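Local coordinates for protein beta-Ala-His dipeptidase (Homo sapiens, PDB 3DLJ) that hydrolyses Xaa-His dipeptides, above all carnosine and anserine, as a secreted metallopeptidase with two zinc ions per subunit, at residues 58-63 with 68-73; 105-110 with 149-154; 252-257 with 345-350; 268-273 with 369-374. One frame throughout, in Å; residues are numbered along the deposited sequence.

Contact 1: residues 58-63 with 68-73; sequences VAADTL and ARVASV
Val70 comes off the strand with its CB directed at the helix, and its two methyls share the work. CG1, set anti to the backbone N (chi1 -179°), meets the CB of Ala60 at 3.9 Å. CG2, the other branch, reaches further along the helix and lies 3.7 Å from Leu63 CB, also brushing the carbonyl O of Ala60. One turn of helix thus offers a methyl and a methylene to the two prongs of a single valine. Farther along the strand, Ser72 brings its OG to 3.7 Å from Ala60 CB without any polar bond between them. At the other end the chain turns back: Ala68 N donates to Leu63 O over 3.1 Å, a fairly straight bond (N-H...O 156°). This bond ties the start of the strand to the helix, and Ala68 CB closes over the same carbonyl. The axes of helix 58-63 and strand 69-73 run nearly antiparallel, at 165°, because the chain reverses in the short turn between them. Strand 69-73 is an edge strand of the six-stranded mixed sheet and pairs antiparallel with strand 91-96, while Leu63 extends over Ile92 and Ala94 of that neighbour and touches Ile152 of helix 141-160.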
loop_
_atom_site.group_PDB
_atom_site.type_symbol
_atom_site.label_atom_id
_atom_site.label_comp_id
_atom_site.label_asym_id
_atom_site.label_seq_id
_atom_site.Cartn_x
_atom_site.Cartn_y
_atom_site.Cartn_z
ATOM N N VAL A 58 -13.326 7.672 -16.019
ATOM C CA VAL A 58 -13.465 6.349 -16.649
ATOM C C VAL A 58 -14.086 5.308 -15.686
ATOM O O VAL A 58 -14.980 4.531 -16.079
ATOM C CB VAL A 58 -12.104 5.848 -17.211
ATOM C CG1 VAL A 58 -12.158 4.336 -17.578
ATOM C CG2 VAL A 58 -11.696 6.684 -18.425
ATOM N N ALA A 59 -13.610 5.321 -14.437
ATOM C CA ALA A 59 -14.171 4.516 -13.343
ATOM C C ALA A 59 -15.626 4.883 -12.977
ATOM O O ALA A 59 -16.447 3.995 -12.761
ATOM C CB ALA A 59 -13.268 4.596 -12.106
ATOM N N ALA A 60 -15.939 6.180 -12.902
ATOM C CA ALA A 60 -17.314 6.632 -12.631
ATOM C C ALA A 60 -18.248 6.122 -13.700
ATOM O O ALA A 60 -19.370 5.700 -13.398
ATOM C CB ALA A 60 -17.389 8.144 -12.578
ATOM N N ASP A 61 -17.786 6.155 -14.955
ATOM C CA ASP A 61 -18.608 5.691 -16.082
ATOM C C ASP A 61 -18.784 4.187 -16.060
ATOM O O ASP A 61 -19.870 3.684 -16.348
ATOM C CB ASP A 61 -18.076 6.142 -17.447
ATOM C CG ASP A 61 -18.982 5.689 -18.587
ATOM O OD1 ASP A 61 -20.213 5.979 -18.522
ATOM O OD2 ASP A 61 -18.479 5.020 -19.528
ATOM N N THR A 62 -17.720 3.478 -15.703
ATOM C CA THR A 62 -17.769 2.030 -15.571
ATOM C C THR A 62 -18.815 1.574 -14.558
ATOM O O THR A 62 -19.571 0.649 -14.827
ATOM C CB THR A 62 -16.380 1.447 -15.209
ATOM O OG1 THR A 62 -15.527 1.600 -16.331
ATOM C CG2 THR A 62 -16.464 -0.052 -14.859
ATOM N N LEU A 63 -18.845 2.232 -13.405
ATOM C CA LEU A 63 -19.793 1.915 -12.330
ATOM C C LEU A 63 -21.235 2.228 -12.704
ATOM O O LEU A 63 -22.120 1.442 -12.408
ATOM C CB LEU A 63 -19.406 2.619 -11.020
ATOM C CG LEU A 63 -18.080 2.160 -10.412
ATOM C CD1 LEU A 63 -17.782 2.869 -9.088
ATOM C CD2 LEU A 63 -18.029 0.646 -10.254
ATOM N N ALA A 68 -24.853 1.205 -10.965
ATOM C CA ALA A 68 -24.648 1.944 -9.715
ATOM C C ALA A 68 -25.103 3.412 -9.797
ATOM O O ALA A 68 -24.943 4.064 -10.846
ATOM C CB ALA A 68 -23.175 1.870 -9.298
ATOM N N ARG A 69 -25.696 3.909 -8.706
ATOM C CA ARG A 69 -25.819 5.357 -8.473
ATOM C C ARG A 69 -24.399 5.850 -8.149
ATOM O O ARG A 69 -23.788 5.376 -7.200
ATOM C CB ARG A 69 -26.803 5.676 -7.327
ATOM C CG ARG A 69 -27.096 7.177 -7.126
ATOM C CD ARG A 69 -27.937 7.508 -5.867
ATOM N NE ARG A 69 -27.286 7.138 -4.609
ATOM C CZ ARG A 69 -26.252 7.781 -4.050
ATOM N NH1 ARG A 69 -25.706 8.853 -4.638
ATOM N NH2 ARG A 69 -25.731 7.337 -2.902
ATOM N N VAL A 70 -23.874 6.773 -8.959
ATOM C CA VAL A 70 -22.483 7.237 -8.816
ATOM C C VAL A 70 -22.406 8.723 -8.485
ATOM O O VAL A 70 -23.007 9.545 -9.175
ATOM C CB VAL A 70 -21.654 7.005 -10.112
ATOM C CG1 VAL A 70 -20.193 7.488 -9.922
ATOM C CG2 VAL A 70 -21.700 5.540 -10.534
ATOM N N ALA A 71 -21.669 9.070 -7.436
ATOM C CA ALA A 71 -21.337 10.477 -7.201
ATOM C C ALA A 71 -19.820 10.672 -7.251
ATOM O O ALA A 71 -19.088 9.970 -6.550
ATOM C CB ALA A 71 -21.898 10.963 -5.865
ATOM N N SER A 72 -19.359 11.602 -8.092
ATOM C CA SER A 72 -17.959 12.003 -8.100
ATOM C C SER A 72 -17.887 13.313 -7.329
ATOM O O SER A 72 -18.319 14.363 -7.823
ATOM C CB SER A 72 -17.432 12.181 -9.528
ATOM O OG SER A 72 -17.852 11.111 -10.374
ATOM N N VAL A 73 -17.362 13.227 -6.111
ATOM C CA VAL A 73 -17.334 14.325 -5.146
ATOM C C VAL A 73 -16.160 15.276 -5.402
ATOM O O VAL A 73 -14.994 14.860 -5.377
ATOM C CB VAL A 73 -17.197 13.763 -3.699
ATOM C CG1 VAL A 73 -17.136 14.891 -2.668
ATOM C CG2 VAL A 73 -18.320 12.774 -3.392
#

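Contact 2: residues 105-110 with 149-154; sequences VCFYGH and LAWINA. With ZN (zinc ion), chain D.
The rings of Phe107 and Trp151 lie face to face, that of Phe107 over the five-membered part of the indole, with centroids 4.1 Å apart and planes at 17°. The stack is offset: Phe107 CD1 sits 3.5 Å from Trp151 CD2, toward the rim of the indole, while Trp151 CG lies over the rim of the phenyl face. Each side chain also covers its partner with its own methylene. Phe107 CB stands 3.7 Å from the centroid of the indole's five-membered ring, and Trp151 CB 4.1 Å from the centroid of the phenyl. Both are CH-pi contacts over the face, as each side chain runs out alongside the other from the opposite backbone. At the indole edge, close to its plane, Val105 CG1 approaches Trp151 CH2 to 4.2 Å. Strand 104-110 and helix 141-160, joined here, are the first strand and the helix of a beta-alpha-beta crossover that returns in the parallel neighbour 168-174, part of the catalytic domain of this M20 metallopeptidase. Phe474 and Phe478 of helix 464-482 make T-shaped contacts with Trp151. Where strand 104-110 ends, His110 NE2 binds a zinc ion at 2.0 Å, with Asp143 and Asp206 as further ligands. Its chi1 of 67° sets the imidazole between the backbone N and the carbonyl carbon; the zinc at NE2 and the hydrogen bond from ND1 to Asp112 O together hold the ring's rotation.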
loop_
_atom_site.group_PDB
_atom_site.type_symbol
_atom_site.label_atom_id
_atom_site.label_comp_id
_atom_site.label_asym_id
_atom_site.label_seq_id
_atom_site.Cartn_x
_atom_site.Cartn_y
_atom_site.Cartn_z
ATOM N N VAL A 105 -22.262 -4.203 1.811
ATOM C CA VAL A 105 -20.798 -4.248 1.865
ATOM C C VAL A 105 -20.176 -3.082 1.076
ATOM O O VAL A 105 -20.579 -2.804 -0.051
ATOM C CB VAL A 105 -20.237 -5.602 1.291
ATOM C CG1 VAL A 105 -18.742 -5.642 1.371
ATOM C CG2 VAL A 105 -20.843 -6.808 2.034
ATOM N N CYS A 106 -19.179 -2.424 1.662
ATOM C CA CYS A 106 -18.509 -1.321 0.996
ATOM C C CYS A 106 -17.083 -1.679 0.601
ATOM O O CYS A 106 -16.345 -2.261 1.378
ATOM C CB CYS A 106 -18.527 -0.067 1.879
ATOM S SG CYS A 106 -17.883 1.426 1.069
ATOM N N PHE A 107 -16.692 -1.313 -0.615
ATOM C CA PHE A 107 -15.328 -1.565 -1.090
ATOM C C PHE A 107 -14.541 -0.275 -1.263
ATOM O O PHE A 107 -15.006 0.647 -1.911
ATOM C CB PHE A 107 -15.370 -2.303 -2.432
ATOM C CG PHE A 107 -14.016 -2.542 -3.046
ATOM C CD1 PHE A 107 -13.266 -3.656 -2.696
ATOM C CD2 PHE A 107 -13.502 -1.656 -3.986
ATOM C CE1 PHE A 107 -12.008 -3.877 -3.281
ATOM C CE2 PHE A 107 -12.250 -1.869 -4.561
ATOM C CZ PHE A 107 -11.503 -2.976 -4.205
ATOM N N TYR A 108 -13.333 -0.234 -0.720
ATOM C CA TYR A 108 -12.455 0.918 -0.884
ATOM C C TYR A 108 -11.310 0.538 -1.832
ATOM O O TYR A 108 -10.670 -0.516 -1.665
ATOM C CB TYR A 108 -11.883 1.451 0.467
ATOM C CG TYR A 108 -10.670 2.335 0.227
ATOM C CD1 TYR A 108 -10.805 3.725 0.007
ATOM C CD2 TYR A 108 -9.402 1.779 0.118
ATOM C CE1 TYR A 108 -9.677 4.517 -0.279
ATOM C CE2 TYR A 108 -8.287 2.558 -0.162
ATOM C CZ TYR A 108 -8.426 3.901 -0.366
ATOM O OH TYR A 108 -7.295 4.625 -0.642
ATOM N N GLY A 109 -11.045 1.391 -2.821
ATOM C CA GLY A 109 -9.813 1.242 -3.618
ATOM C C GLY A 109 -9.262 2.578 -4.066
ATOM O O GLY A 109 -9.866 3.605 -3.795
ATOM N N HIS A 110 -8.123 2.571 -4.750
ATOM C CA HIS A 110 -7.542 3.821 -5.301
ATOM C C HIS A 110 -7.053 3.600 -6.714
ATOM O O HIS A 110 -6.551 2.513 -7.046
ATOM C CB HIS A 110 -6.423 4.408 -4.415
ATOM C CG HIS A 110 -5.171 3.569 -4.354
ATOM N ND1 HIS A 110 -4.117 3.724 -5.235
ATOM C CD2 HIS A 110 -4.798 2.585 -3.501
ATOM C CE1 HIS A 110 -3.156 2.868 -4.935
ATOM N NE2 HIS A 110 -3.544 2.166 -3.885
ATOM N N LEU A 149 -10.405 -3.702 -10.347
ATOM C CA LEU A 149 -11.109 -4.257 -11.520
ATOM C C LEU A 149 -11.608 -5.658 -11.279
ATOM O O LEU A 149 -12.644 -6.016 -11.798
ATOM C CB LEU A 149 -10.238 -4.198 -12.778
ATOM C CG LEU A 149 -10.312 -2.850 -13.512
ATOM C CD1 LEU A 149 -9.246 -2.751 -14.619
ATOM C CD2 LEU A 149 -11.725 -2.624 -14.090
ATOM N N ALA A 150 -10.865 -6.450 -10.508
ATOM C CA ALA A 150 -11.285 -7.791 -10.141
ATOM C C ALA A 150 -12.618 -7.772 -9.380
ATOM O O ALA A 150 -13.501 -8.602 -9.649
ATOM C CB ALA A 150 -10.212 -8.492 -9.336
ATOM N N TRP A 151 -12.745 -6.824 -8.450
ATOM C CA TRP A 151 -13.982 -6.541 -7.710
ATOM C C TRP A 151 -15.089 -6.079 -8.631
ATOM O O TRP A 151 -16.203 -6.620 -8.585
ATOM C CB TRP A 151 -13.735 -5.472 -6.609
ATOM C CG TRP A 151 -14.937 -5.166 -5.743
ATOM C CD1 TRP A 151 -15.896 -4.216 -5.982
ATOM C CD2 TRP A 151 -15.309 -5.800 -4.495
ATOM N NE1 TRP A 151 -16.844 -4.229 -4.976
ATOM C CE2 TRP A 151 -16.502 -5.172 -4.045
ATOM C CE3 TRP A 151 -14.741 -6.817 -3.703
ATOM C CZ2 TRP A 151 -17.143 -5.534 -2.845
ATOM C CZ3 TRP A 151 -15.388 -7.178 -2.499
ATOM C CH2 TRP A 151 -16.569 -6.536 -2.092
ATOM N N ILE A 152 -14.784 -5.086 -9.475
ATOM C CA ILE A 152 -15.756 -4.569 -10.450
ATOM C C ILE A 152 -16.190 -5.643 -11.460
ATOM O O ILE A 152 -17.376 -5.736 -11.814
ATOM C CB ILE A 152 -15.240 -3.288 -11.181
ATOM C CG1 ILE A 152 -15.322 -2.068 -10.249
ATOM C CG2 ILE A 152 -16.019 -3.047 -12.498
ATOM C CD1 ILE A 152 -14.516 -0.833 -10.719
ATOM N N ASN A 153 -15.231 -6.437 -11.933
ATOM C CA ASN A 153 -15.516 -7.501 -12.889
ATOM C C ASN A 153 -16.410 -8.587 -12.273
ATOM O O ASN A 153 -17.336 -9.024 -12.922
ATOM C CB ASN A 153 -14.220 -8.096 -13.477
ATOM C CG ASN A 153 -13.447 -7.095 -14.370
ATOM O OD1 ASN A 153 -14.004 -6.143 -14.855
ATOM N ND2 ASN A 153 -12.165 -7.339 -14.580
ATOM N N ALA A 154 -16.137 -9.009 -11.028
ATOM C CA ALA A 154 -17.050 -9.891 -10.278
ATOM C C ALA A 154 -18.518 -9.404 -10.285
ATOM O O ALA A 154 -19.440 -10.181 -10.581
ATOM C CB ALA A 154 -16.551 -10.119 -8.829
HETATM ZN ZN ZN D . -2.392 0.811 -3.063
#

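Contact 3: residues 252-257 with 345-350; sequences ADLVAL and GRVIGK
Leu254 carries the whole contact from the helix side, laying its forked end on the backbone and one side chain of the strand. CD2 meets the CG2 methyl of Val347 at 3.7 Å and the amide N of Gly349 at 3.5 Å. CD1 rests on the glycine itself, 3.7 Å from Gly349 CA. The fork is delivered by a first torsion that sets CG anti to the backbone N (chi1 -180°). Gly349 fits the close approach: a CB there would point at the helix and fall 2.7 Å from Leu254 CD1, a clash. Losing both delta methyls of Leu254, as with an alanine here, would probably open a gap above Gly349 and cost Val347 CG2 its closest contact on the helix. In the next shell Ile330 touches both Leu254 and Val347, closing the apolar patch, and Asp253 of the same helix turn forms a salt bridge with Arg379. The helix runs almost parallel to the strand, at 12°, with their axes 9.1 Å apart. Strand 346-355 is flanked by antiparallel strands 216-232 and 324-331, and helix 250-258 lies on one face of this sheet, nearly along the strand, where Leu257 packs against Val375 and Phe376 of helix 361-377.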
loop_
_atom_site.group_PDB
_atom_site.type_symbol
_atom_site.label_atom_id
_atom_site.label_comp_id
_atom_site.label_asym_id
_atom_site.label_seq_id
_atom_site.Cartn_x
_atom_site.Cartn_y
_atom_site.Cartn_z
ATOM N N ALA A 252 28.993 14.872 4.657
ATOM C CA ALA A 252 29.755 14.162 5.679
ATOM C C ALA A 252 28.940 14.048 6.995
ATOM O O ALA A 252 28.921 12.995 7.600
ATOM C CB ALA A 252 31.128 14.845 5.916
ATOM N N ASP A 253 28.281 15.138 7.407
ATOM C CA ASP A 253 27.381 15.170 8.557
ATOM C C ASP A 253 26.174 14.215 8.366
ATOM O O ASP A 253 25.869 13.410 9.235
ATOM C CB ASP A 253 26.882 16.610 8.818
ATOM C CG ASP A 253 27.967 17.555 9.362
ATOM O OD1 ASP A 253 28.992 17.069 9.892
ATOM O OD2 ASP A 253 27.783 18.810 9.261
ATOM N N LEU A 254 25.510 14.301 7.219
ATOM C CA LEU A 254 24.336 13.470 6.954
ATOM C C LEU A 254 24.651 11.990 6.944
ATOM O O LEU A 254 23.932 11.197 7.565
ATOM C CB LEU A 254 23.617 13.904 5.656
ATOM C CG LEU A 254 22.358 13.125 5.238
ATOM C CD1 LEU A 254 21.260 13.193 6.338
ATOM C CD2 LEU A 254 21.805 13.585 3.887
ATOM N N VAL A 255 25.744 11.612 6.287
ATOM C CA VAL A 255 26.182 10.233 6.256
ATOM C C VAL A 255 26.500 9.672 7.660
ATOM O O VAL A 255 26.220 8.495 7.957
ATOM C CB VAL A 255 27.378 10.042 5.256
ATOM C CG1 VAL A 255 28.056 8.720 5.477
ATOM C CG2 VAL A 255 26.881 10.178 3.806
ATOM N N ALA A 256 27.077 10.507 8.514
ATOM C CA ALA A 256 27.311 10.126 9.896
ATOM C C ALA A 256 25.986 10.009 10.676
ATOM O O ALA A 256 25.824 9.112 11.493
ATOM C CB ALA A 256 28.252 11.112 10.570
ATOM N N LEU A 257 25.047 10.924 10.435
ATOM C CA LEU A 257 23.705 10.832 11.026
ATOM C C LEU A 257 22.963 9.579 10.610
ATOM O O LEU A 257 22.462 8.852 11.450
ATOM C CB LEU A 257 22.870 12.072 10.678
ATOM C CG LEU A 257 23.361 13.336 11.390
ATOM C CD1 LEU A 257 22.759 14.554 10.746
ATOM C CD2 LEU A 257 23.035 13.270 12.886
ATOM N N GLY A 345 25.392 21.736 -0.946
ATOM C CA GLY A 345 25.244 22.713 0.126
ATOM C C GLY A 345 24.139 22.348 1.114
ATOM O O GLY A 345 24.219 22.653 2.294
ATOM N N ARG A 346 23.105 21.669 0.638
ATOM C CA ARG A 346 21.956 21.352 1.467
ATOM C C ARG A 346 21.420 20.006 1.042
ATOM O O ARG A 346 21.039 19.806 -0.122
ATOM C CB ARG A 346 20.859 22.418 1.257
ATOM C CG ARG A 346 19.910 22.584 2.420
ATOM C CD ARG A 346 18.848 23.654 2.080
ATOM N NE ARG A 346 17.652 23.006 1.559
ATOM C CZ ARG A 346 16.419 23.274 1.974
ATOM N NH1 ARG A 346 15.380 22.606 1.455
ATOM N NH2 ARG A 346 16.230 24.217 2.904
ATOM N N VAL A 347 21.361 19.093 1.998
ATOM C CA VAL A 347 20.957 17.719 1.730
ATOM C C VAL A 347 19.927 17.254 2.763
ATOM O O VAL A 347 19.928 17.731 3.912
ATOM C CB VAL A 347 22.196 16.780 1.750
ATOM C CG1 VAL A 347 23.072 17.039 0.549
ATOM C CG2 VAL A 347 23.002 16.996 3.044
ATOM N N ILE A 348 19.044 16.346 2.347
ATOM C CA ILE A 348 17.995 15.804 3.211
ATOM C C ILE A 348 18.023 14.273 3.151
ATOM O O ILE A 348 17.756 13.674 2.103
ATOM C CB ILE A 348 16.542 16.315 2.812
ATOM C CG1 ILE A 348 16.526 17.826 2.522
ATOM C CG2 ILE A 348 15.505 16.019 3.935
ATOM C CD1 ILE A 348 15.151 18.375 2.204
ATOM N N GLY A 349 18.345 13.650 4.277
ATOM C CA GLY A 349 18.290 12.208 4.391
ATOM C C GLY A 349 16.857 11.778 4.651
ATOM O O GLY A 349 16.114 12.472 5.341
ATOM N N LYS A 350 16.471 10.618 4.115
ATOM C CA LYS A 350 15.126 10.059 4.321
ATOM C C LYS A 350 15.204 8.648 4.854
ATOM O O LYS A 350 15.938 7.796 4.328
ATOM C CB LYS A 350 14.331 10.049 3.015
ATOM C CG LYS A 350 14.471 11.302 2.151
ATOM C CD LYS A 350 13.452 12.374 2.449
ATOM C CE LYS A 350 13.785 13.617 1.622
ATOM N NZ LYS A 350 12.982 13.687 0.359
#

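Contact 4: residues 268-273 with 369-374; sequences ILVPGI and TRHLED
His371, whose ring packs against Val270 and Pro271, has its NE2 hydrogen-bonded to the OG of Ser260. Ser260 OG is also hydrogen-bonded to the backbone O of Leu257, so the imidazole is tied through one hydroxyl to the end of helix 250-258. No hydrogen bond joins the two segments themselves; the loop meets the ring mainly through carbon. Val270 CA stands over one face, 4.3 Å from the ring centroid and 16° off the normal, in a CH-pi contact displaced toward the rim. From the same residue CG2 reaches His371 CD2 at 3.9 Å, while CG1 touches the histidine's CB. Pro271 brings its CD obliquely to 3.5 Å from His371 ND1, its side chain running roughly perpendicular to that of the histidine. The carbonyl O of Leu269 comes 4.0 Å from His371 CE1. A chi1 of 171° turns the ring away from the backbone N and out from the helix toward the loop. Without the imidazole, as with an alanine here, Ser260 OG is likely to lose this partner and a gap to open beside Val270 and Pro271. Val270 also rests on Gln367 and Val368, so the loop grips the helix beyond the histidine, and Ile273 reaches Val364. From Val270 to Ile273 the chain forms a type II beta turn, closed by a weak bond from Ile273 N to Val270 O at 3.4 Å, with the Pro-Gly pair at its centre and Gly272 at a positive phi (94°), as is classic for this turn.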
loop_
_atom_site.group_PDB
_atom_site.type_symbol
_atom_site.label_atom_id
_atom_site.label_comp_id
_atom_site.label_asym_id
_atom_site.label_seq_id
_atom_site.Cartn_x
_atom_site.Cartn_y
_atom_site.Cartn_z
ATOM N N ILE A 268 18.184 -1.641 15.569
ATOM C CA ILE A 268 18.055 -0.194 15.591
ATOM C C ILE A 268 18.766 0.407 16.811
ATOM O O ILE A 268 18.528 0.007 17.933
ATOM C CB ILE A 268 16.567 0.253 15.575
ATOM C CG1 ILE A 268 15.814 -0.367 14.387
ATOM C CG2 ILE A 268 16.476 1.808 15.582
ATOM C CD1 ILE A 268 14.273 -0.306 14.479
ATOM N N LEU A 269 19.588 1.414 16.552
ATOM C CA LEU A 269 20.483 1.996 17.550
ATOM C C LEU A 269 19.952 3.240 18.278
ATOM O O LEU A 269 20.609 3.747 19.184
ATOM C CB LEU A 269 21.861 2.282 16.907
ATOM C CG LEU A 269 22.658 1.047 16.417
ATOM C CD1 LEU A 269 23.939 1.436 15.647
ATOM C CD2 LEU A 269 23.021 0.108 17.589
ATOM N N VAL A 270 18.776 3.732 17.891
ATOM C CA VAL A 270 18.134 4.853 18.590
ATOM C C VAL A 270 17.755 4.395 19.999
ATOM O O VAL A 270 17.002 3.426 20.134
ATOM C CB VAL A 270 16.868 5.341 17.808
ATOM C CG1 VAL A 270 16.084 6.390 18.615
ATOM C CG2 VAL A 270 17.262 5.844 16.396
ATOM N N PRO A 271 18.310 5.041 21.053
ATOM C CA PRO A 271 17.900 4.642 22.419
ATOM C C PRO A 271 16.401 4.835 22.717
ATOM O O PRO A 271 15.801 5.843 22.299
ATOM C CB PRO A 271 18.772 5.515 23.336
ATOM C CG PRO A 271 19.969 5.932 22.450
ATOM C CD PRO A 271 19.362 6.084 21.067
ATOM N N GLY A 272 15.813 3.857 23.415
ATOM C CA GLY A 272 14.395 3.852 23.741
ATOM C C GLY A 272 13.491 3.097 22.773
ATOM O O GLY A 272 12.393 2.726 23.124
ATOM N N ILE A 273 13.945 2.857 21.551
ATOM C CA ILE A 273 13.076 2.275 20.506
ATOM C C ILE A 273 12.406 0.919 20.834
ATOM O O ILE A 273 11.320 0.634 20.332
ATOM C CB ILE A 273 13.784 2.263 19.106
ATOM C CG1 ILE A 273 13.647 3.639 18.445
ATOM C CG2 ILE A 273 13.110 1.277 18.144
ATOM C CD1 ILE A 273 12.314 3.856 17.722
ATOM N N THR A 369 14.743 12.184 17.345
ATOM C CA THR A 369 15.221 13.553 17.294
ATOM C C THR A 369 16.384 13.725 18.236
ATOM O O THR A 369 17.448 14.148 17.788
ATOM C CB THR A 369 14.091 14.555 17.553
ATOM O OG1 THR A 369 13.057 14.277 16.611
ATOM C CG2 THR A 369 14.574 15.988 17.346
ATOM N N ARG A 370 16.205 13.338 19.505
ATOM C CA ARG A 370 17.247 13.424 20.535
ATOM C C ARG A 370 18.495 12.677 20.135
ATOM O O ARG A 370 19.612 13.181 20.313
ATOM C CB ARG A 370 16.758 12.875 21.881
ATOM C CG ARG A 370 16.028 13.893 22.753
ATOM N N HIS A 371 18.311 11.472 19.606
ATOM C CA HIS A 371 19.433 10.692 19.139
ATOM C C HIS A 371 20.227 11.465 18.081
ATOM O O HIS A 371 21.448 11.621 18.206
ATOM C CB HIS A 371 18.964 9.325 18.634
ATOM C CG HIS A 371 20.029 8.549 17.930
ATOM N ND1 HIS A 371 21.026 7.873 18.601
ATOM C CD2 HIS A 371 20.262 8.355 16.610
ATOM C CE1 HIS A 371 21.827 7.295 17.724
ATOM N NE2 HIS A 371 21.381 7.568 16.512
ATOM N N LEU A 372 19.531 11.973 17.069
ATOM C CA LEU A 372 20.177 12.686 15.970
ATOM C C LEU A 372 20.906 13.961 16.406
ATOM O O LEU A 372 22.034 14.196 15.965
ATOM C CB LEU A 372 19.183 12.943 14.822
ATOM C CG LEU A 372 18.753 11.678 14.057
ATOM C CD1 LEU A 372 17.607 11.958 13.090
ATOM C CD2 LEU A 372 19.924 11.003 13.327
ATOM N N GLU A 373 20.254 14.764 17.264
ATOM C CA GLU A 373 20.858 15.921 17.937
ATOM C C GLU A 373 22.106 15.543 18.709
ATOM O O GLU A 373 23.119 16.233 18.620
ATOM C CB GLU A 373 19.852 16.617 18.875
ATOM C CG GLU A 373 18.746 17.315 18.099
ATOM C CD GLU A 373 17.573 17.838 18.948
ATOM O OE1 GLU A 373 17.470 17.564 20.174
ATOM O OE2 GLU A 373 16.736 18.534 18.351
ATOM N N ASP A 374 22.058 14.451 19.463
ATOM C CA ASP A 374 23.247 14.012 20.193
ATOM C C ASP A 374 24.417 13.616 19.258
ATOM O O ASP A 374 25.575 13.975 19.514
ATOM C CB ASP A 374 22.901 12.907 21.200
ATOM C CG ASP A 374 22.199 13.451 22.458
ATOM O OD1 ASP A 374 22.086 14.689 22.619
ATOM O OD2 ASP A 374 21.758 12.641 23.307
#

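Overall arrangement
The four contacts fall into two pairs on opposite sides of the chain's centre. Contacts 1 and 2, with centres 12 Å apart, reach the same six-stranded sheet and meet where Leu63 and Thr62 pack on Ile152. Contacts 3 and 4, 16 Å apart, share strand 346-355 and helix 361-377, consecutive in the chain, and Leu257 touches Leu372. Between the pairs the centres are 42 to 48 Å apart. Contact 1 closes before contact 2 opens, and both precede contacts 3 and 4, whose segments alternate. The pairs thus belong to the catalytic domain and to the smaller second domain of the M20 fold. Only contact 2 includes a metal ligand; contacts 1, 3 and 4 pack helices on sheet or loop away from the annotated sites.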